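Local structure of hypothetical sugar ABC-transporter sugar binding protein (Arthrobacter globiformis, 7BVT) at residues E261-A270 against T354-V362; D90-A98 against F125-S134. The protein binds cyclic alpha-maltosyl-1,6-maltose and, as a solute-binding protein, probably hands the sugar to an ABC transporter for uptake. All coordinates share one frame; numbering follows the deposited sequence.

Contact 1: residues E261-A270 against T354-V362; sequences EGSWMVGIWA and TEPRLLPYV. With GLC (alpha-D-glucopyranose), chain B; GLC (alpha-D-glucopyranose), chain C.
Behind the glycan pocket wall that carries Trp264, Tyr361 packs its ring against the backbone of Glu261 to Ser263, and Val266 continues the seam. Ser263 CA lies over the ring face, 3.7 Å from the centroid of Tyr361, a CH-pi contact. At the ring edge Tyr361 OH donates a 2.8 Å hydrogen bond to Glu261 O, reaching it from above the carbonyl plane, 48° out. Val266 CG2 touches Tyr361 CE2 at 3.5 Å. Its other methyl, CG1, set anti to the backbone N (chi1 173°), meets Glu355 CG at 3.9 Å. A phenylalanine in place of Tyr361 would probably keep the ring packing but leave Glu261 O without this donor. Farther along, a water bridges the segments, giving to Ala270 O and accepting from Arg357 NH2; the same guanidinium bonds Phe277 O through NH1 and makes a cation-pi contact with the Phe277 ring. On the pocket side, Gly262 CA backs one face of the Trp264 indole, close against it. The opposite face carries the chain B glucose, whose O3 is 3.5 Å from Trp264 CE3. An aromatic platform beneath a sugar is typical of carbohydrate-binding sites.

Contact 2: residues D90-A98 against F125-S134; sequences DLVWVPQIA and FGTIDGKQVS. With GLC (alpha-D-glucopyranose), chain C.
O3 of the chain C glucose donates a 2.7 Å hydrogen bond to OD1 of Asp90, the residue before Leu91, whose side chain packs on Phe125. The other carboxylate oxygen is held too: Val92 N donates to Asp90 OD2 at 3.1 Å, closing an Asx turn, and approaches from well above the carboxylate plane. Sugar and backbone thus each take one oxygen, which limits how the group can turn.

The next residues illustrate how such a ligand-binding turn is seated on apolar packing. Leu91 sets CD1 over a face of the Phe125 ring, 3.5 Å from its centroid, a CH-pi contact, while Val94 CB stands at the ring's edge. With CG anti to its backbone N (chi1 180°), the Phe125 ring extends toward Leu91. Pro95 crosses Phe125 at about a right angle, its CD 3.9 Å from Phe125 CZ. Val94 then spreads both methyls over Ser134, CG1 coming within 3.4 Å of Ser134 OG. Ile128 reaches in with its terminal methyl: CD1 is 3.8 Å from Pro95 CA and also touches Val94 CG1 and Ala98 CB. Beyond it the chain reverses in a type I' turn from Ile128 to Lys131. Gln132 NE2 donates to Ser134 O at 2.9 Å, almost in line with the carbonyl bond (171°), and also to Thr123 O.

Around this core, Leu91 and Val94 rest on Gln298 and Ser134 on Met300, both of strand 292-301. Ile97 packs on Leu71 and Leu74 of helix 70-80, and Val92 leans on Tyr377 of helix 377-392. The hairpin 127-136 thus joins the sheet through strand 292-301, and helix 94-100 packs beside it, with helix 70-80 against another side of that helix.

In the fold
From the N terminus, the chain reaches contact 2 first: 90-98 leaves the end of strand 86-90, and after 26 residues that include helix 112-117 and most of helix 120-125 the chain returns as 125-134 to close the loop. Contact 1 opens only later, with 261-270 running from the end of strand 258-262 into helix 264-271, and closes across 83 residues of helix, strand and loop at 354-362. The two are therefore in series, neither nested nor crossed. Their centres are 27 Å apart, on opposite sides of the chain's centre, yet both reach the same mixed sheet and both touch the chain C glucose. This is consistent with the two-lobed solute-binding fold, in which opposing walls enclose one ligand.

Contact 1: residues E261-A270 against T354-V362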
loop_
_atom_site.group_PDB
_atom_site.type_symbol
_atom_site.label_atom_id
_atom_site.label_comp_id
_atom_site.label_asym_id
_atom_site.label_seq_id
_atom_site.Cartn_x
_atom_site.Cartn_y
_atom_site.Cartn_z
ATOM N N GLU A 261 9.990 2.858 -3.182
ATOM C CA GLU A 261 8.978 3.510 -4.018
ATOM C C GLU A 261 7.800 2.566 -4.226
ATOM O O GLU A 261 7.982 1.369 -4.487
ATOM C CB GLU A 261 9.581 3.946 -5.368
ATOM C CG GLU A 261 10.598 5.074 -5.204
ATOM C CD GLU A 261 10.083 6.454 -4.901
ATOM O OE1 GLU A 261 8.845 6.652 -4.812
ATOM O OE2 GLU A 261 10.950 7.384 -4.787
ATOM N N GLY A 262 6.608 3.171 -4.275
ATOM C CA GLY A 262 5.407 2.408 -4.608
ATOM C C GLY A 262 5.369 2.008 -6.045
ATOM O O GLY A 262 6.021 2.639 -6.890
ATOM N N SER A 263 4.662 0.925 -6.338
ATOM C CA SER A 263 4.598 0.305 -7.675
ATOM C C SER A 263 4.014 1.322 -8.669
ATOM O O SER A 263 4.339 1.210 -9.868
ATOM C CB SER A 263 3.794 -0.992 -7.655
ATOM O OG SER A 263 2.539 -0.744 -7.056
ATOM N N TRP A 264 3.184 2.265 -8.220
ATOM C CA TRP A 264 2.614 3.294 -9.128
ATOM C C TRP A 264 3.732 4.090 -9.807
ATOM O O TRP A 264 3.470 4.624 -10.895
ATOM C CB TRP A 264 1.639 4.202 -8.383
ATOM C CG TRP A 264 2.250 4.940 -7.242
ATOM C CD1 TRP A 264 2.897 6.137 -7.309
ATOM C CD2 TRP A 264 2.294 4.552 -5.861
ATOM N NE1 TRP A 264 3.351 6.514 -6.078
ATOM C CE2 TRP A 264 3.000 5.562 -5.164
ATOM C CE3 TRP A 264 1.825 3.447 -5.146
ATOM C CZ2 TRP A 264 3.252 5.499 -3.789
ATOM C CZ3 TRP A 264 2.037 3.424 -3.785
ATOM C CH2 TRP A 264 2.713 4.430 -3.117
ATOM N N MET A 265 4.906 4.236 -9.180
ATOM C CA MET A 265 6.006 5.028 -9.792
ATOM C C MET A 265 6.515 4.351 -11.052
ATOM O O MET A 265 7.122 5.071 -11.888
ATOM C CB MET A 265 7.170 5.195 -8.813
ATOM C CG MET A 265 6.811 6.045 -7.643
ATOM S SD MET A 265 6.198 7.685 -8.070
ATOM C CE MET A 265 7.651 8.372 -8.867
ATOM N N VAL A 266 6.398 3.038 -11.197
ATOM C CA VAL A 266 6.909 2.354 -12.426
ATOM C C VAL A 266 6.146 2.945 -13.600
ATOM O O VAL A 266 6.772 3.222 -14.649
ATOM C CB VAL A 266 6.771 0.835 -12.360
ATOM C CG1 VAL A 266 7.147 0.184 -13.704
ATOM C CG2 VAL A 266 7.594 0.272 -11.223
ATOM N N GLY A 267 4.839 3.109 -13.432
ATOM C CA GLY A 267 3.941 3.595 -14.490
ATOM C C GLY A 267 4.215 5.054 -14.792
ATOM O O GLY A 267 4.345 5.399 -15.978
ATOM N N ILE A 268 4.246 5.895 -13.766
ATOM C CA ILE A 268 4.529 7.348 -13.896
ATOM C C ILE A 268 5.861 7.536 -14.628
ATOM O O ILE A 268 5.888 8.275 -15.626
ATOM C CB ILE A 268 4.494 8.018 -12.518
ATOM C CG1 ILE A 268 3.083 7.956 -11.930
ATOM C CG2 ILE A 268 5.017 9.445 -12.608
ATOM C CD1 ILE A 268 3.050 8.081 -10.451
ATOM N N TRP A 269 6.905 6.811 -14.247
ATOM C CA TRP A 269 8.259 6.973 -14.844
ATOM C C TRP A 269 8.482 6.179 -16.137
ATOM O O TRP A 269 9.339 6.619 -16.932
ATOM C CB TRP A 269 9.315 6.615 -13.806
ATOM C CG TRP A 269 9.503 7.711 -12.808
ATOM C CD1 TRP A 269 8.825 8.885 -12.707
ATOM C CD2 TRP A 269 10.423 7.684 -11.709
ATOM N NE1 TRP A 269 9.276 9.611 -11.639
ATOM C CE2 TRP A 269 10.255 8.891 -11.002
ATOM C CE3 TRP A 269 11.371 6.755 -11.288
ATOM C CZ2 TRP A 269 11.013 9.203 -9.885
ATOM C CZ3 TRP A 269 12.119 7.058 -10.171
ATOM C CH2 TRP A 269 11.936 8.260 -9.491
ATOM N N ALA A 270 7.878 5.008 -16.332
ATOM C CA ALA A 270 8.218 4.174 -17.514
ATOM C C ALA A 270 7.862 4.984 -18.769
ATOM O O ALA A 270 8.511 4.774 -19.796
ATOM C CB ALA A 270 7.572 2.801 -17.470
ATOM N N THR A 354 5.928 -5.674 -21.683
ATOM C CA THR A 354 5.380 -4.320 -21.714
ATOM C C THR A 354 5.981 -3.475 -20.594
ATOM O O THR A 354 6.336 -2.343 -20.895
ATOM C CB THR A 354 3.856 -4.387 -21.720
ATOM O OG1 THR A 354 3.516 -5.388 -22.678
ATOM C CG2 THR A 354 3.189 -3.077 -22.039
ATOM N N GLU A 355 6.116 -3.994 -19.373
ATOM C CA GLU A 355 6.410 -3.145 -18.188
ATOM C C GLU A 355 7.315 -3.959 -17.285
ATOM O O GLU A 355 6.970 -4.263 -16.166
ATOM C CB GLU A 355 5.084 -2.741 -17.524
ATOM C CG GLU A 355 5.133 -1.530 -16.581
ATOM C CD GLU A 355 3.740 -1.048 -16.139
ATOM O OE1 GLU A 355 2.724 -1.627 -16.649
ATOM O OE2 GLU A 355 3.642 -0.090 -15.301
ATOM N N PRO A 356 8.476 -4.429 -17.759
ATOM C CA PRO A 356 9.234 -5.463 -17.054
ATOM C C PRO A 356 9.678 -5.018 -15.643
ATOM O O PRO A 356 9.861 -5.888 -14.791
ATOM C CB PRO A 356 10.444 -5.713 -17.968
ATOM C CG PRO A 356 10.503 -4.505 -18.814
ATOM C CD PRO A 356 9.085 -4.019 -19.024
ATOM N N ARG A 357 9.848 -3.722 -15.430
ATOM C CA ARG A 357 10.296 -3.218 -14.088
ATOM C C ARG A 357 9.142 -3.355 -13.073
ATOM O O ARG A 357 9.383 -3.202 -11.891
ATOM C CB ARG A 357 10.867 -1.818 -14.190
ATOM C CG ARG A 357 12.224 -1.878 -14.892
ATOM C CD ARG A 357 12.738 -0.517 -15.204
ATOM N NE ARG A 357 11.906 0.174 -16.175
ATOM C CZ ARG A 357 12.250 1.319 -16.742
ATOM N NH1 ARG A 357 13.372 1.918 -16.391
ATOM N NH2 ARG A 357 11.468 1.892 -17.639
ATOM N N LEU A 358 7.932 -3.668 -13.513
ATOM C CA LEU A 358 6.844 -3.935 -12.544
ATOM C C LEU A 358 7.004 -5.350 -11.979
ATOM O O LEU A 358 6.423 -5.628 -10.921
ATOM C CB LEU A 358 5.492 -3.751 -13.241
ATOM C CG LEU A 358 4.304 -3.559 -12.307
ATOM C CD1 LEU A 358 4.336 -2.234 -11.609
ATOM C CD2 LEU A 358 3.001 -3.696 -13.084
ATOM N N LEU A 359 7.797 -6.235 -12.584
ATOM C CA LEU A 359 7.745 -7.657 -12.203
ATOM C C LEU A 359 8.108 -7.821 -10.720
ATOM O O LEU A 359 7.488 -8.595 -10.003
ATOM C CB LEU A 359 8.644 -8.530 -13.101
ATOM C CG LEU A 359 8.599 -10.018 -12.785
ATOM C CD1 LEU A 359 7.201 -10.570 -12.972
ATOM C CD2 LEU A 359 9.598 -10.846 -13.625
ATOM N N PRO A 360 9.144 -7.152 -10.167
ATOM C CA PRO A 360 9.479 -7.393 -8.761
ATOM C C PRO A 360 8.279 -7.053 -7.869
ATOM O O PRO A 360 8.090 -7.717 -6.868
ATOM C CB PRO A 360 10.631 -6.425 -8.506
ATOM C CG PRO A 360 11.300 -6.387 -9.863
ATOM C CD PRO A 360 10.128 -6.268 -10.832
ATOM N N TYR A 361 7.534 -6.022 -8.225
ATOM C CA TYR A 361 6.355 -5.584 -7.427
ATOM C C TYR A 361 5.281 -6.667 -7.471
ATOM O O TYR A 361 4.621 -6.985 -6.464
ATOM C CB TYR A 361 5.862 -4.253 -7.958
ATOM C CG TYR A 361 6.759 -3.078 -7.681
ATOM C CD1 TYR A 361 6.608 -2.330 -6.530
ATOM C CD2 TYR A 361 7.711 -2.664 -8.607
ATOM C CE1 TYR A 361 7.371 -1.222 -6.260
ATOM C CE2 TYR A 361 8.483 -1.544 -8.352
ATOM C CZ TYR A 361 8.297 -0.811 -7.187
ATOM O OH TYR A 361 9.037 0.287 -6.895
ATOM N N VAL A 362 5.104 -7.269 -8.654
ATOM C CA VAL A 362 4.102 -8.351 -8.809
ATOM C C VAL A 362 4.503 -9.527 -7.926
ATOM O O VAL A 362 3.652 -10.080 -7.232
ATOM C CB VAL A 362 3.950 -8.730 -10.292
ATOM C CG1 VAL A 362 3.034 -9.941 -10.404
ATOM C CG2 VAL A 362 3.458 -7.543 -11.121
HETATM C C1 GLC B . -0.540 8.426 -5.202
HETATM C C2 GLC B . -0.729 6.940 -5.552
HETATM C C3 GLC B . -1.356 6.194 -4.377
HETATM C C4 GLC B . -0.602 6.444 -3.079
HETATM C C5 GLC B . -0.492 7.942 -2.823
HETATM C C6 GLC B . 0.294 8.303 -1.601
HETATM O O1 GLC B . -1.757 9.216 -5.110
HETATM O O2 GLC B . -1.461 6.656 -6.794
HETATM O O3 GLC B . -1.376 4.816 -4.674
HETATM O O4 GLC B . -1.239 5.842 -1.903
HETATM O O5 GLC B . 0.169 8.533 -3.962
HETATM O O6 GLC B . 0.574 9.748 -1.531
HETATM C C1 GLC C . -0.398 4.780 -1.412
HETATM C C2 GLC C . -1.252 3.636 -0.959
HETATM C C3 GLC C . -1.895 3.952 0.368
HETATM C C4 GLC C . -0.783 4.337 1.357
HETATM C C5 GLC C . -0.043 5.562 0.837
HETATM C C6 GLC C . 1.101 5.950 1.790
HETATM O O2 GLC C . -2.136 3.313 -2.018
HETATM O O3 GLC C . -2.659 2.814 0.801
HETATM O O4 GLC C . -1.304 4.676 2.628
HETATM O O5 GLC C . 0.545 5.223 -0.395
HETATM O O6 GLC C . 1.425 7.317 1.550
HETATM O O HOH W 1 11.365 4.815 -18.637
#

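Contact 2: residues D90-A98 against F125-S134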
loop_
_atom_site.group_PDB
_atom_site.type_symbol
_atom_site.label_atom_id
_atom_site.label_comp_id
_atom_site.label_asym_id
_atom_site.label_seq_id
_atom_site.Cartn_x
_atom_site.Cartn_y
_atom_site.Cartn_z
ATOM N N ASP A 90 -9.417 4.173 0.218
ATOM C CA ASP A 90 -8.065 3.701 0.548
ATOM C C ASP A 90 -8.166 2.561 1.558
ATOM O O ASP A 90 -9.099 2.536 2.383
ATOM C CB ASP A 90 -7.215 4.841 1.105
ATOM C CG ASP A 90 -5.800 4.301 1.371
ATOM O OD1 ASP A 90 -5.167 3.829 0.400
ATOM O OD2 ASP A 90 -5.414 4.193 2.567
ATOM N N LEU A 91 -7.185 1.653 1.530
ATOM C CA LEU A 91 -7.073 0.552 2.529
ATOM C C LEU A 91 -7.373 1.045 3.937
ATOM O O LEU A 91 -8.248 0.472 4.629
ATOM C CB LEU A 91 -5.676 -0.050 2.480
ATOM C CG LEU A 91 -5.475 -1.226 3.419
ATOM C CD1 LEU A 91 -6.226 -2.439 2.920
ATOM C CD2 LEU A 91 -4.000 -1.562 3.571
ATOM N N VAL A 92 -6.637 2.034 4.396
ATOM C CA VAL A 92 -6.680 2.406 5.838
ATOM C C VAL A 92 -8.007 3.115 6.146
ATOM O O VAL A 92 -8.282 3.338 7.325
ATOM C CB VAL A 92 -5.435 3.226 6.239
ATOM C CG1 VAL A 92 -4.164 2.485 5.861
ATOM C CG2 VAL A 92 -5.437 4.595 5.631
ATOM N N TRP A 93 -8.816 3.447 5.139
ATOM C CA TRP A 93 -10.146 4.048 5.419
ATOM C C TRP A 93 -11.158 2.998 5.840
ATOM O O TRP A 93 -12.159 3.377 6.470
ATOM C CB TRP A 93 -10.702 4.830 4.245
ATOM C CG TRP A 93 -9.892 6.003 3.826
ATOM C CD1 TRP A 93 -8.792 6.545 4.438
ATOM C CD2 TRP A 93 -10.195 6.828 2.702
ATOM N NE1 TRP A 93 -8.376 7.638 3.730
ATOM C CE2 TRP A 93 -9.206 7.829 2.661
ATOM C CE3 TRP A 93 -11.167 6.783 1.713
ATOM C CZ2 TRP A 93 -9.197 8.790 1.661
ATOM C CZ3 TRP A 93 -11.146 7.729 0.709
ATOM C CH2 TRP A 93 -10.172 8.718 0.698
ATOM N N VAL A 94 -10.999 1.759 5.418
ATOM C CA VAL A 94 -12.088 0.749 5.597
ATOM C C VAL A 94 -12.578 0.739 7.029
ATOM O O VAL A 94 -13.778 0.786 7.271
ATOM C CB VAL A 94 -11.672 -0.650 5.122
ATOM C CG1 VAL A 94 -12.702 -1.680 5.501
ATOM C CG2 VAL A 94 -11.445 -0.646 3.633
ATOM N N PRO A 95 -11.726 0.612 8.054
ATOM C CA PRO A 95 -12.228 0.518 9.419
ATOM C C PRO A 95 -12.953 1.776 9.870
ATOM O O PRO A 95 -13.886 1.646 10.636
ATOM C CB PRO A 95 -10.949 0.280 10.277
ATOM C CG PRO A 95 -9.914 -0.161 9.295
ATOM C CD PRO A 95 -10.252 0.473 7.978
ATOM N N GLN A 96 -12.559 2.931 9.336
ATOM C CA GLN A 96 -13.270 4.184 9.663
ATOM C C GLN A 96 -14.641 4.178 9.000
ATOM O O GLN A 96 -15.638 4.589 9.642
ATOM C CB GLN A 96 -12.414 5.358 9.226
ATOM C CG GLN A 96 -11.102 5.412 10.011
ATOM C CD GLN A 96 -10.212 6.456 9.413
ATOM O OE1 GLN A 96 -10.454 7.642 9.617
ATOM N NE2 GLN A 96 -9.204 6.028 8.655
ATOM N N ILE A 97 -14.692 3.779 7.747
ATOM C CA ILE A 97 -15.973 3.761 6.987
ATOM C C ILE A 97 -16.943 2.773 7.630
ATOM O O ILE A 97 -18.158 3.048 7.711
ATOM C CB ILE A 97 -15.708 3.467 5.499
ATOM C CG1 ILE A 97 -14.957 4.659 4.876
ATOM C CG2 ILE A 97 -17.017 3.109 4.770
ATOM C CD1 ILE A 97 -14.395 4.419 3.532
ATOM N N ALA A 98 -16.435 1.663 8.151
ATOM C CA ALA A 98 -17.267 0.642 8.810
ATOM C C ALA A 98 -17.988 1.247 10.031
ATOM O O ALA A 98 -19.011 0.722 10.431
ATOM C CB ALA A 98 -16.414 -0.553 9.173
ATOM N N PHE A 125 -7.604 -8.180 6.221
ATOM C CA PHE A 125 -7.727 -6.743 6.518
ATOM C C PHE A 125 -9.203 -6.364 6.434
ATOM O O PHE A 125 -9.724 -5.747 7.347
ATOM C CB PHE A 125 -6.893 -5.919 5.550
ATOM C CG PHE A 125 -7.012 -4.445 5.836
ATOM C CD1 PHE A 125 -8.066 -3.706 5.360
ATOM C CD2 PHE A 125 -6.178 -3.835 6.757
ATOM C CE1 PHE A 125 -8.215 -2.387 5.704
ATOM C CE2 PHE A 125 -6.305 -2.504 7.083
ATOM C CZ PHE A 125 -7.359 -1.788 6.573
ATOM N N GLY A 126 -9.890 -6.810 5.382
ATOM C CA GLY A 126 -11.292 -6.450 5.111
ATOM C C GLY A 126 -12.327 -7.153 5.960
ATOM O O GLY A 126 -13.491 -6.994 5.694
ATOM N N THR A 127 -11.881 -7.960 6.932
ATOM C CA THR A 127 -12.755 -8.702 7.831
ATOM C C THR A 127 -12.887 -7.903 9.131
ATOM O O THR A 127 -11.881 -7.722 9.867
ATOM C CB THR A 127 -12.259 -10.135 8.040
ATOM O OG1 THR A 127 -12.224 -10.829 6.792
ATOM C CG2 THR A 127 -13.207 -10.839 8.978
ATOM N N ILE A 128 -14.075 -7.389 9.367
ATOM C CA ILE A 128 -14.398 -6.606 10.590
ATOM C C ILE A 128 -15.665 -7.182 11.221
ATOM O O ILE A 128 -16.639 -7.366 10.508
ATOM C CB ILE A 128 -14.465 -5.091 10.289
ATOM C CG1 ILE A 128 -13.104 -4.604 9.799
ATOM C CG2 ILE A 128 -14.928 -4.355 11.537
ATOM C CD1 ILE A 128 -13.043 -3.191 9.248
ATOM N N ASP A 129 -15.574 -7.515 12.523
ATOM C CA ASP A 129 -16.655 -8.182 13.297
ATOM C C ASP A 129 -17.093 -9.435 12.523
ATOM O O ASP A 129 -18.276 -9.724 12.489
ATOM C CB ASP A 129 -17.761 -7.174 13.614
ATOM C CG ASP A 129 -17.258 -6.043 14.510
ATOM O OD1 ASP A 129 -16.299 -6.299 15.306
ATOM O OD2 ASP A 129 -17.784 -4.916 14.389
ATOM N N GLY A 130 -16.122 -10.130 11.933
ATOM C CA GLY A 130 -16.344 -11.443 11.297
ATOM C C GLY A 130 -16.849 -11.336 9.865
ATOM O O GLY A 130 -16.822 -12.299 9.148
ATOM N N LYS A 131 -17.272 -10.150 9.432
ATOM C CA LYS A 131 -17.870 -9.912 8.096
ATOM C C LYS A 131 -16.794 -9.462 7.105
ATOM O O LYS A 131 -15.888 -8.698 7.488
ATOM C CB LYS A 131 -18.895 -8.792 8.214
ATOM C CG LYS A 131 -20.105 -9.133 9.097
ATOM C CD LYS A 131 -20.960 -7.910 9.425
ATOM C CE LYS A 131 -22.384 -8.301 9.777
ATOM N NZ LYS A 131 -23.068 -7.298 10.633
ATOM N N GLN A 132 -16.906 -9.908 5.874
ATOM C CA GLN A 132 -16.011 -9.425 4.809
ATOM C C GLN A 132 -16.607 -8.091 4.364
ATOM O O GLN A 132 -17.429 -8.090 3.439
ATOM C CB GLN A 132 -15.958 -10.449 3.706
ATOM C CG GLN A 132 -14.893 -10.128 2.693
ATOM C CD GLN A 132 -13.513 -10.346 3.252
ATOM O OE1 GLN A 132 -13.148 -11.465 3.614
ATOM N NE2 GLN A 132 -12.728 -9.283 3.355
ATOM N N VAL A 133 -16.207 -7.012 5.027
ATOM C CA VAL A 133 -16.871 -5.694 4.802
ATOM C C VAL A 133 -16.189 -4.926 3.658
ATOM O O VAL A 133 -16.784 -3.983 3.143
ATOM C CB VAL A 133 -16.912 -4.827 6.058
ATOM C CG1 VAL A 133 -17.805 -5.484 7.108
ATOM C CG2 VAL A 133 -15.514 -4.456 6.581
ATOM N N SER A 134 -14.972 -5.295 3.263
ATOM C CA SER A 134 -14.287 -4.737 2.091
ATOM C C SER A 134 -13.624 -5.859 1.275
ATOM O O SER A 134 -13.283 -6.943 1.789
ATOM C CB SER A 134 -13.289 -3.646 2.455
ATOM O OG SER A 134 -12.197 -4.168 3.197
HETATM C C1 GLC C . -0.398 4.780 -1.412
HETATM C C2 GLC C . -1.252 3.636 -0.959
HETATM C C3 GLC C . -1.895 3.952 0.368
HETATM C C4 GLC C . -0.783 4.337 1.357
HETATM C C5 GLC C . -0.043 5.562 0.837
HETATM C C6 GLC C . 1.101 5.950 1.790
HETATM O O2 GLC C . -2.136 3.313 -2.018
HETATM O O3 GLC C . -2.659 2.814 0.801
HETATM O O4 GLC C . -1.304 4.676 2.628
HETATM O O5 GLC C . 0.545 5.223 -0.395
HETATM O O6 GLC C . 1.425 7.317 1.550
#